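Local coordinates for protein (polyandrocarpa lectin) (Polyandrocarpa misakiensis, PDB 1BYF) that binds galactose through a calcium ion as a homodimeric C-type lectin and takes part in the tunicate's defence against microorganisms, at residues S36-V39 and K40-A44. Residues are numbered along the deposited sequence; the frame is centred on the assembly and turned at random.
Sequences STMV and KAILA
Thr37, Met38 and Val39 each pass their carbonyl to the amide four residues on, and these three bonds place the stretch in the opening turns of helix 36-49. Ala41 N lies in the carbonyl plane of Thr37 O at 3.1 Å. The next two bonds are shorter: Ile42 N reaches Met38 O at 2.7 Å and nearly straight (166° at the hydrogen), and Leu43 N reaches Val39 O at 2.8 Å with the donor tilted from the carbonyl plane. Upstream, Asp35 OD1 accepts a hydrogen bond from Met38 N.

Met38 curls forward over the next turn. A bend about CB-CG (-81°) and a CG-SD bond turned close to eclipsed (20°) bring its CE to 3.6 Å from Ile42 CG1 and 3.8 Å from Ala41 CB, the Met38 and Ile42 chains crossing at about a right angle. Val39 and Leu43 run side by side and point the same way, touching more lightly, with Val39 CG2 4.2 Å from Leu43 CD1. Lys40 bends its aliphatic part back along the helix: CG sits 3.2 Å from Ser36 O, while CD passes 4.0 Å from Val39 CG1.

Met38 and Ile42 both pack on Ile5 of strand 3-8, and Met38 and Ala41 also meet Phe45 of the second subunit. The carbonyls of Thr37 to Val39 are thus taken up by the amides one turn on, while the apolar side chains divide the packing: Ile42 faces strand 3-8, Ala41 the dimer partner, and Met38 bridges the two.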
loop_
_atom_site.group_PDB
_atom_site.type_symbol
_atom_site.label_atom_id
_atom_site.label_comp_id
_atom_site.label_asym_id
_atom_site.label_seq_id
_atom_site.Cartn_x
_atom_site.Cartn_y
_atom_site.Cartn_z
ATOM N N SER A 36 -4.755 -14.293 -3.893
ATOM C CA SER A 36 -3.778 -14.367 -4.964
ATOM C C SER A 36 -3.381 -13.037 -5.581
ATOM O O SER A 36 -2.184 -12.837 -5.832
ATOM C CB SER A 36 -4.262 -15.321 -6.070
ATOM O OG SER A 36 -5.459 -14.832 -6.646
ATOM N N THR A 37 -4.323 -12.146 -5.858
ATOM C CA THR A 37 -3.953 -10.860 -6.449
ATOM C C THR A 37 -3.302 -9.949 -5.413
ATOM O O THR A 37 -2.230 -9.396 -5.658
ATOM C CB THR A 37 -5.159 -10.142 -7.087
ATOM O OG1 THR A 37 -5.561 -10.863 -8.260
ATOM C CG2 THR A 37 -4.804 -8.724 -7.517
ATOM N N MET A 38 -3.986 -9.749 -4.289
ATOM C CA MET A 38 -3.492 -8.851 -3.264
ATOM C C MET A 38 -2.147 -9.209 -2.661
ATOM O O MET A 38 -1.354 -8.294 -2.402
ATOM C CB MET A 38 -4.531 -8.647 -2.140
ATOM C CG MET A 38 -5.516 -7.549 -2.527
ATOM S SD MET A 38 -4.998 -5.859 -2.278
ATOM C CE MET A 38 -3.236 -5.873 -2.163
ATOM N N VAL A 39 -1.901 -10.499 -2.419
ATOM C CA VAL A 39 -0.622 -10.877 -1.809
ATOM C C VAL A 39 0.525 -10.520 -2.742
ATOM O O VAL A 39 1.597 -10.055 -2.328
ATOM C CB VAL A 39 -0.614 -12.352 -1.386
ATOM C CG1 VAL A 39 -0.589 -13.309 -2.567
ATOM C CG2 VAL A 39 0.564 -12.640 -0.458
ATOM N N LYS A 40 0.278 -10.687 -4.048
ATOM C CA LYS A 40 1.325 -10.337 -5.003
ATOM C C LYS A 40 1.502 -8.823 -5.051
ATOM O O LYS A 40 2.660 -8.402 -5.162
ATOM C CB LYS A 40 1.120 -10.926 -6.391
ATOM C CG LYS A 40 0.977 -12.425 -6.437
ATOM C CD LYS A 40 1.944 -13.247 -5.617
ATOM C CE LYS A 40 3.319 -13.389 -6.235
ATOM N NZ LYS A 40 4.389 -12.752 -5.421
ATOM N N ALA A 41 0.419 -8.054 -4.959
ATOM C CA ALA A 41 0.568 -6.599 -4.969
ATOM C C ALA A 41 1.318 -6.161 -3.706
ATOM O O ALA A 41 2.227 -5.327 -3.743
ATOM C CB ALA A 41 -0.777 -5.892 -5.009
ATOM N N ILE A 42 0.903 -6.735 -2.585
ATOM C CA ILE A 42 1.513 -6.446 -1.290
ATOM C C ILE A 42 2.997 -6.792 -1.340
ATOM O O ILE A 42 3.829 -5.965 -0.953
ATOM C CB ILE A 42 0.799 -7.182 -0.138
ATOM C CG1 ILE A 42 -0.557 -6.528 0.177
ATOM C CG2 ILE A 42 1.646 -7.215 1.129
ATOM C CD1 ILE A 42 -1.476 -7.373 1.038
ATOM N N LEU A 43 3.336 -7.981 -1.830
ATOM C CA LEU A 43 4.729 -8.398 -1.902
ATOM C C LEU A 43 5.513 -7.598 -2.931
ATOM O O LEU A 43 6.722 -7.435 -2.750
ATOM C CB LEU A 43 4.870 -9.903 -2.138
ATOM C CG LEU A 43 4.522 -10.806 -0.946
ATOM C CD1 LEU A 43 4.634 -12.276 -1.335
ATOM C CD2 LEU A 43 5.426 -10.505 0.245
ATOM N N ALA A 44 4.863 -7.070 -3.965
ATOM C CA ALA A 44 5.575 -6.250 -4.942
ATOM C C ALA A 44 6.042 -4.954 -4.277
ATOM O O ALA A 44 7.130 -4.447 -4.546
ATOM C CB ALA A 44 4.715 -5.942 -6.154
#